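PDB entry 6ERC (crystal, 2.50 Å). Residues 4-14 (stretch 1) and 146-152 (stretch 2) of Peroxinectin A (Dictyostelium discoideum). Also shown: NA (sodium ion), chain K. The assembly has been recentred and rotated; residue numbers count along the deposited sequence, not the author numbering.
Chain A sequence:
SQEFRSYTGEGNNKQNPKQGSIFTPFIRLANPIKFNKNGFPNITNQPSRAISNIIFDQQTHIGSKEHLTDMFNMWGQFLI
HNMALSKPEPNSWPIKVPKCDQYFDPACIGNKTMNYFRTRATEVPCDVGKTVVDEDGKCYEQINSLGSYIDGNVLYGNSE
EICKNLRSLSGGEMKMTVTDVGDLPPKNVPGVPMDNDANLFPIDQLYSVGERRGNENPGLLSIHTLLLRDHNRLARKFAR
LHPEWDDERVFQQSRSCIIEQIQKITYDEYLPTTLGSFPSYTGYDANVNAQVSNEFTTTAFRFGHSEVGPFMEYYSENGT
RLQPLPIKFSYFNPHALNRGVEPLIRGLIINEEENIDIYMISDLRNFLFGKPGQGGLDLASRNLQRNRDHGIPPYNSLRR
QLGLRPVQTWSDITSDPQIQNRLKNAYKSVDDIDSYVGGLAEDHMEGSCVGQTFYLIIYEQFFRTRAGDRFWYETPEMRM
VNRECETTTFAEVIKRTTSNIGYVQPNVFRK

Stretch 1, residues 4-14: FRSYTGEGNNK
Stretch 2, residues 146-152: LGSYIDG

What shape do the two backbones take where they meet? Neither stretch contains regular helix or strand, and no direct hydrogen bond joins them. Their chains run in opposite senses: Tyr7 lies nearest Asp151, with CA atoms 7.7 Å apart, and Gly9 lies nearest Gly147, CA to CA 5.3 Å. The contact buries 348 Å², both sides summed.

What does Arg5 do at its end of the contact? From an extended backbone (phi/psi -52/153) it points toward stretch 2, with chi1 to chi3 in m, t, t and chi4 at -90°. One guanidinium face lies over Asp151 CA and Ile150 O; NH1 is 3.8 Å from Asp151 CB and 4.0 Å from Tyr149 CB, a packing contact rather than a salt bridge.

How do Tyr7 and Asp151 communicate when the Tyr7 side chain points away? Tyr7 O stands 4.3 Å from Asp151 OD2, and a water bridges these two acceptors by donating to both, 3.1 Å to Tyr7 O and 2.9 Å to Asp151 OD2. Asp151 (chi1 57°, chi2 -2°) spends its other oxygen on sodium, OD1 to NA 2.5 Å; Gly147 O at 2.6 Å and Tyr149 O at 2.3 Å from NA fix the loop around the same ion.

Why does the chain come so close at Gly9? At phi/psi 104/-20 a CB would jam against the preceding carbonyl and sit 3.6 Å from Tyr149 CD2. Gly9 begins a type II turn ending at Asn12, with Gly11 at 81/-9. Tyr149 (chi1 -59°, chi2 -85°) reaches toward this turn: CE2 is 3.4 Å from Gly9 O, and CE1 is 3.4 Å from Asn12 OD1. Asn12 (chi1 t, chi2 -69°) places CG over one ring face.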

# COMPACT_ATOMS: atom_id res chain seq x y z
N PHE A 4 25.10 7.85 2.96
CA PHE A 4 23.89 7.39 2.28
C PHE A 4 22.93 6.79 3.29
O PHE A 4 23.32 6.38 4.39
CB PHE A 4 24.22 6.37 1.19
CG PHE A 4 24.96 6.95 0.02
CD1 PHE A 4 24.27 7.59 -1.00
CD2 PHE A 4 26.33 6.86 -0.05
CE1 PHE A 4 24.95 8.13 -2.07
CE2 PHE A 4 27.02 7.40 -1.13
CZ PHE A 4 26.32 8.03 -2.14
N ARG A 5 21.66 6.73 2.90
CA ARG A 5 20.63 6.16 3.75
C ARG A 5 21.03 4.77 4.22
O ARG A 5 21.78 4.05 3.55
CB ARG A 5 19.30 6.05 3.00
CG ARG A 5 18.61 7.36 2.69
CD ARG A 5 17.42 7.08 1.78
NE ARG A 5 16.63 8.27 1.50
CZ ARG A 5 15.59 8.69 2.22
NH1 ARG A 5 15.22 8.03 3.31
NH2 ARG A 5 14.94 9.78 1.87
N SER A 6 20.50 4.38 5.37
CA SER A 6 20.53 2.98 5.75
C SER A 6 19.42 2.23 5.02
O SER A 6 18.55 2.83 4.38
CB SER A 6 20.38 2.82 7.26
OG SER A 6 20.52 1.46 7.63
N TYR A 7 19.46 0.91 5.10
CA TYR A 7 18.40 0.09 4.53
C TYR A 7 17.25 -0.15 5.50
O TYR A 7 16.17 -0.57 5.07
CB TYR A 7 18.97 -1.25 4.05
CG TYR A 7 20.03 -1.09 2.99
CD1 TYR A 7 19.68 -0.69 1.70
CD2 TYR A 7 21.37 -1.31 3.26
CE1 TYR A 7 20.64 -0.54 0.72
CE2 TYR A 7 22.33 -1.16 2.29
CZ TYR A 7 21.96 -0.77 1.02
OH TYR A 7 22.91 -0.62 0.04
N THR A 8 17.45 0.13 6.79
CA THR A 8 16.45 -0.13 7.81
C THR A 8 15.66 1.11 8.22
O THR A 8 14.58 0.97 8.80
CB THR A 8 17.12 -0.72 9.06
OG1 THR A 8 18.24 0.09 9.42
CG2 THR A 8 17.58 -2.14 8.78
N GLY A 9 16.18 2.30 7.94
CA GLY A 9 15.53 3.53 8.33
C GLY A 9 16.16 4.22 9.52
O GLY A 9 15.95 5.43 9.70
N GLU A 10 16.93 3.50 10.33
CA GLU A 10 17.58 4.12 11.48
C GLU A 10 18.75 4.98 11.02
O GLU A 10 19.26 4.85 9.90
CB GLU A 10 18.04 3.06 12.48
CG GLU A 10 19.08 2.08 11.96
CD GLU A 10 19.37 0.97 12.96
OE1 GLU A 10 19.71 1.27 14.12
OE2 GLU A 10 19.24 -0.22 12.58
N GLY A 11 19.16 5.89 11.90
CA GLY A 11 20.13 6.91 11.55
C GLY A 11 19.57 8.10 10.81
O GLY A 11 20.28 9.09 10.63
N ASN A 12 18.30 8.04 10.39
CA ASN A 12 17.71 9.16 9.66
C ASN A 12 17.54 10.37 10.56
O ASN A 12 17.71 11.51 10.12
CB ASN A 12 16.38 8.73 9.06
CG ASN A 12 15.88 9.68 8.00
OD1 ASN A 12 15.50 10.82 8.30
ND2 ASN A 12 15.86 9.23 6.75
N ASN A 13 17.19 10.14 11.83
CA ASN A 13 17.07 11.20 12.82
C ASN A 13 18.23 11.06 13.80
O ASN A 13 18.36 10.03 14.48
CB ASN A 13 15.73 11.13 13.55
CG ASN A 13 15.46 12.37 14.37
OD1 ASN A 13 15.86 12.47 15.53
ND2 ASN A 13 14.78 13.34 13.77
N LYS A 14 19.08 12.09 13.87
CA LYS A 14 20.27 12.01 14.70
C LYS A 14 19.91 11.85 16.17
O LYS A 14 20.48 11.00 16.87
CB LYS A 14 21.13 13.26 14.49
CG LYS A 14 21.70 13.39 13.09
CD LYS A 14 22.45 14.70 12.92
CE LYS A 14 23.15 14.78 11.56
NZ LYS A 14 24.27 13.80 11.43
N LEU A 146 8.41 -2.62 8.68
CA LEU A 146 8.95 -1.99 7.49
C LEU A 146 9.40 -0.59 7.85
O LEU A 146 8.84 0.05 8.75
CB LEU A 146 7.91 -1.95 6.36
CG LEU A 146 8.43 -2.17 4.94
CD1 LEU A 146 8.80 -3.63 4.72
CD2 LEU A 146 7.38 -1.73 3.93
N GLY A 147 10.43 -0.11 7.14
CA GLY A 147 10.90 1.25 7.35
C GLY A 147 9.84 2.27 6.98
O GLY A 147 9.22 2.17 5.91
N SER A 148 9.62 3.26 7.84
CA SER A 148 8.56 4.24 7.63
C SER A 148 8.91 5.26 6.55
O SER A 148 8.01 5.93 6.04
CB SER A 148 8.25 4.97 8.94
OG SER A 148 7.81 4.06 9.93
N TYR A 149 10.18 5.39 6.20
CA TYR A 149 10.60 6.36 5.20
C TYR A 149 10.41 5.80 3.79
O TYR A 149 10.52 4.60 3.56
CB TYR A 149 12.06 6.75 5.40
CG TYR A 149 12.36 7.35 6.75
CD1 TYR A 149 12.17 8.71 6.98
CD2 TYR A 149 12.83 6.57 7.80
CE1 TYR A 149 12.43 9.27 8.22
CE2 TYR A 149 13.09 7.12 9.04
CZ TYR A 149 12.90 8.47 9.25
OH TYR A 149 13.16 9.02 10.48
N ILE A 150 10.09 6.70 2.86
CA ILE A 150 10.08 6.35 1.44
C ILE A 150 11.54 6.27 1.00
O ILE A 150 12.15 7.28 0.65
CB ILE A 150 9.28 7.38 0.62
CG1 ILE A 150 7.82 7.38 1.07
CG2 ILE A 150 9.37 7.06 -0.87
CD1 ILE A 150 6.99 8.52 0.52
N ASP A 151 12.10 5.06 1.03
CA ASP A 151 13.54 4.87 0.90
C ASP A 151 13.89 3.76 -0.10
O ASP A 151 15.00 3.23 -0.06
CB ASP A 151 14.16 4.56 2.26
CG ASP A 151 13.53 3.34 2.93
OD1 ASP A 151 12.58 2.76 2.36
OD2 ASP A 151 13.98 2.98 4.04
N GLY A 152 12.96 3.41 -0.99
CA GLY A 152 13.24 2.41 -2.00
C GLY A 152 13.41 1.00 -1.49
O GLY A 152 13.85 0.14 -2.25
NA NA K . 10.53 2.26 3.63
O HOH W 1 13.20 0.39 5.07